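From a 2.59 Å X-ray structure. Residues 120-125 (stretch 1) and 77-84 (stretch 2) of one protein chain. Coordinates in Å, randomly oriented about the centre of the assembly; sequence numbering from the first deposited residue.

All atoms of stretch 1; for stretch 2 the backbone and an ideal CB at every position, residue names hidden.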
# COMPACT_ATOMS: atom_id res chain seq x y z
N LYS A 120 -25.69 11.98 -9.27
CA LYS A 120 -26.43 13.05 -9.95
C LYS A 120 -26.50 14.29 -9.07
O LYS A 120 -26.58 14.18 -7.85
CB LYS A 120 -27.83 12.59 -10.36
CG LYS A 120 -27.82 11.38 -11.31
CD LYS A 120 -29.17 11.20 -12.03
CE LYS A 120 -29.24 12.03 -13.33
NZ LYS A 120 -30.57 11.91 -14.00
N LYS A 121 -26.46 15.47 -9.69
CA LYS A 121 -26.46 16.72 -8.93
C LYS A 121 -27.63 16.80 -7.94
O LYS A 121 -28.78 16.53 -8.29
CB LYS A 121 -26.43 17.94 -9.85
CG LYS A 121 -25.02 18.26 -10.35
CD LYS A 121 -24.96 19.53 -11.20
CE LYS A 121 -23.51 19.85 -11.57
NZ LYS A 121 -23.39 21.04 -12.48
N ASN A 122 -27.29 17.13 -6.70
CA ASN A 122 -28.23 17.25 -5.60
C ASN A 122 -28.22 18.71 -5.14
O ASN A 122 -27.20 19.18 -4.64
CB ASN A 122 -27.81 16.30 -4.46
CG ASN A 122 -28.90 16.09 -3.39
OD1 ASN A 122 -29.99 16.66 -3.47
ND2 ASN A 122 -28.59 15.27 -2.38
N PRO A 123 -29.31 19.46 -5.37
CA PRO A 123 -29.34 20.82 -4.81
C PRO A 123 -29.26 20.79 -3.29
O PRO A 123 -29.95 20.01 -2.65
CB PRO A 123 -30.70 21.37 -5.28
CG PRO A 123 -31.05 20.54 -6.47
CD PRO A 123 -30.54 19.16 -6.14
N ILE A 124 -28.39 21.63 -2.74
CA ILE A 124 -28.16 21.68 -1.29
C ILE A 124 -29.38 22.29 -0.60
O ILE A 124 -29.91 23.32 -1.03
CB ILE A 124 -26.88 22.50 -0.95
CG1 ILE A 124 -25.66 21.92 -1.67
CG2 ILE A 124 -26.66 22.54 0.57
CD1 ILE A 124 -24.50 22.87 -1.80
N SER A 125 -29.82 21.64 0.48
CA SER A 125 -30.99 22.08 1.24
C SER A 125 -30.73 23.41 1.93
O SER A 125 -29.68 23.59 2.55
CB SER A 125 -31.39 21.02 2.27
OG SER A 125 -30.61 21.13 3.45
N UNK A 77 -17.63 28.79 0.87
CA UNK A 77 -18.70 29.17 -0.05
C UNK A 77 -19.64 28.03 -0.38
O UNK A 77 -19.23 26.88 -0.50
CB UNK A 77 -18.10 29.72 -1.35
N UNK A 78 -20.92 28.36 -0.53
CA UNK A 78 -21.93 27.39 -0.91
C UNK A 78 -22.76 27.98 -2.04
O UNK A 78 -23.24 29.11 -1.95
CB UNK A 78 -22.81 27.01 0.28
N UNK A 79 -22.90 27.21 -3.12
CA UNK A 79 -23.70 27.62 -4.26
C UNK A 79 -25.00 26.85 -4.23
O UNK A 79 -25.52 26.54 -3.17
CB UNK A 79 -22.96 27.39 -5.58
N UNK A 80 -25.53 26.54 -5.41
CA UNK A 80 -26.75 25.75 -5.54
C UNK A 80 -26.43 24.26 -5.33
O UNK A 80 -27.17 23.56 -4.61
CB UNK A 80 -27.39 25.98 -6.91
N UNK A 81 -25.33 23.79 -5.93
CA UNK A 81 -24.84 22.41 -5.73
C UNK A 81 -23.36 22.33 -5.30
O UNK A 81 -22.90 21.27 -4.86
CB UNK A 81 -25.03 21.61 -7.02
N UNK A 82 -22.62 23.44 -5.42
CA UNK A 82 -21.18 23.40 -5.18
C UNK A 82 -20.81 23.84 -3.77
O UNK A 82 -21.54 24.62 -3.16
CB UNK A 82 -20.46 24.28 -6.20
N UNK A 83 -19.68 23.35 -3.26
CA UNK A 83 -19.20 23.65 -1.91
C UNK A 83 -17.68 23.90 -1.87
O UNK A 83 -16.90 23.00 -2.18
CB UNK A 83 -19.56 22.50 -0.97
N UNK A 84 -17.28 25.10 -1.47
CA UNK A 84 -15.87 25.45 -1.37
C UNK A 84 -15.33 25.33 0.05
O UNK A 84 -15.97 25.77 1.01
CB UNK A 84 -15.65 26.88 -1.88

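Stretch 2 is a hairpin whose turn meets the extended segment of stretch 1. One backbone bond fixes the meeting: Ile124 N donates to the carbonyl O of position 80 at 3.0 Å, with a nearly straight N-H...O angle of 169°. The side chain of Ile124 then reaches into the hairpin, where its CD1 sets the terms for positions 78 and 83.

Position 77 has extended angles and nothing of stretch 1 within 5.5 Å of its ideal CB. Stretch 1 sets no demand, and many residues would serve. It is Asn77, whose backbone pairs with position 84 across the hairpin.

Position 78 is also extended, and its CB points toward stretch 1, with the ideal CB 4.9 Å from Ile124 CD1. An apolar side chain suits this place, and a beta-branched one suits the strand as well; Val, Ile or Leu are all plausible. The residue is Val78, in the t rotamer, and its CG1 lies 3.6 Å from CD1 of Ile124.

At position 79 the backbone angles are -104/-147, an unusual combination for a residue with a CB and one that glycine tolerates easily. The ideal CB would point away from stretch 1 and meet nothing there. Glycine is the first guess, and it is Gly79; its N bonds to the carbonyl O of position 82, closing the turn.

Position 80 contributes chiefly its backbone. Besides accepting from Ile124 N, its O lies 3.5 Å from Pro123 CA, a CA-H...O contact. The CB points away, with no stretch 1 atom within 5.5 Å, so turn-friendly polar residues such as Asn, Asp or Ser would fit. It is Asn80. Its side chain bends back, bringing OD1 to 3.9 Å from Pro123 CB, a contact without a hydrogen bond.

Position 81 sits in the closest register, its CA 4.9 Å from that of Pro123. The CB points sideways, and the ideal CB is 4.0 Å from Asn122 O and 4.7 Å from Lys121 CD. A compact side chain suits this site: Thr, Val, Ser or Ala. Thr81, in the p rotamer, sets its CG2 3.5 Å from Asn122 O and 3.9 Å from Pro123 CA, while OG1 lies 4.1 Å from the aliphatic CD of Lys121. The hydroxyl makes no hydrogen bond to stretch 1, so here packing is what counts.

Position 82 turns its CB away, leaving the choice free, small polar residues included. It is Ser82; its backbone O comes within 3.7 Å of Ile124 CD1.

Position 83 is extended, with a sideways CB ideally 5.0 Å from Ile124 CD1. That gap invites an apolar chain long enough to close it, such as Ile, Leu or Met. Ile83, with chi1 m and chi2 t, brings its CG1 to 3.7 Å from Ile124 CD1, so that methyl touches both this residue and Val78.

Position 84 is out of reach and unconstrained by stretch 1. It is Ser84, whose N bonds to Asn77 O at 2.8 Å.

Stretch 2 (77-84) NVGNTSIS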
# COMPACT_ATOMS: atom_id res chain seq x y z
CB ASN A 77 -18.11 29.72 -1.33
CG ASN A 77 -18.89 30.90 -1.86
OD1 ASN A 77 -18.54 32.05 -1.60
ND2 ASN A 77 -19.98 30.62 -2.57
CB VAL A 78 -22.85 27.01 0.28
CG1 VAL A 78 -23.90 26.00 -0.16
CG2 VAL A 78 -22.04 26.44 1.43
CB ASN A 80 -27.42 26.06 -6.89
CG ASN A 80 -28.23 24.89 -7.44
OD1 ASN A 80 -29.33 24.59 -6.97
ND2 ASN A 80 -27.68 24.24 -8.47
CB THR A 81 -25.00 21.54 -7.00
OG1 THR A 81 -24.35 22.17 -8.11
CG2 THR A 81 -26.47 21.31 -7.34
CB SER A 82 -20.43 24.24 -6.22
OG SER A 82 -20.59 25.63 -5.94
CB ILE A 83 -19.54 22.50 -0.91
CG1 ILE A 83 -21.01 22.07 -1.03
CG2 ILE A 83 -19.19 22.91 0.53
CD1 ILE A 83 -21.31 20.68 -0.47
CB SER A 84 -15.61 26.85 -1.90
OG SER A 84 -16.02 26.93 -3.25
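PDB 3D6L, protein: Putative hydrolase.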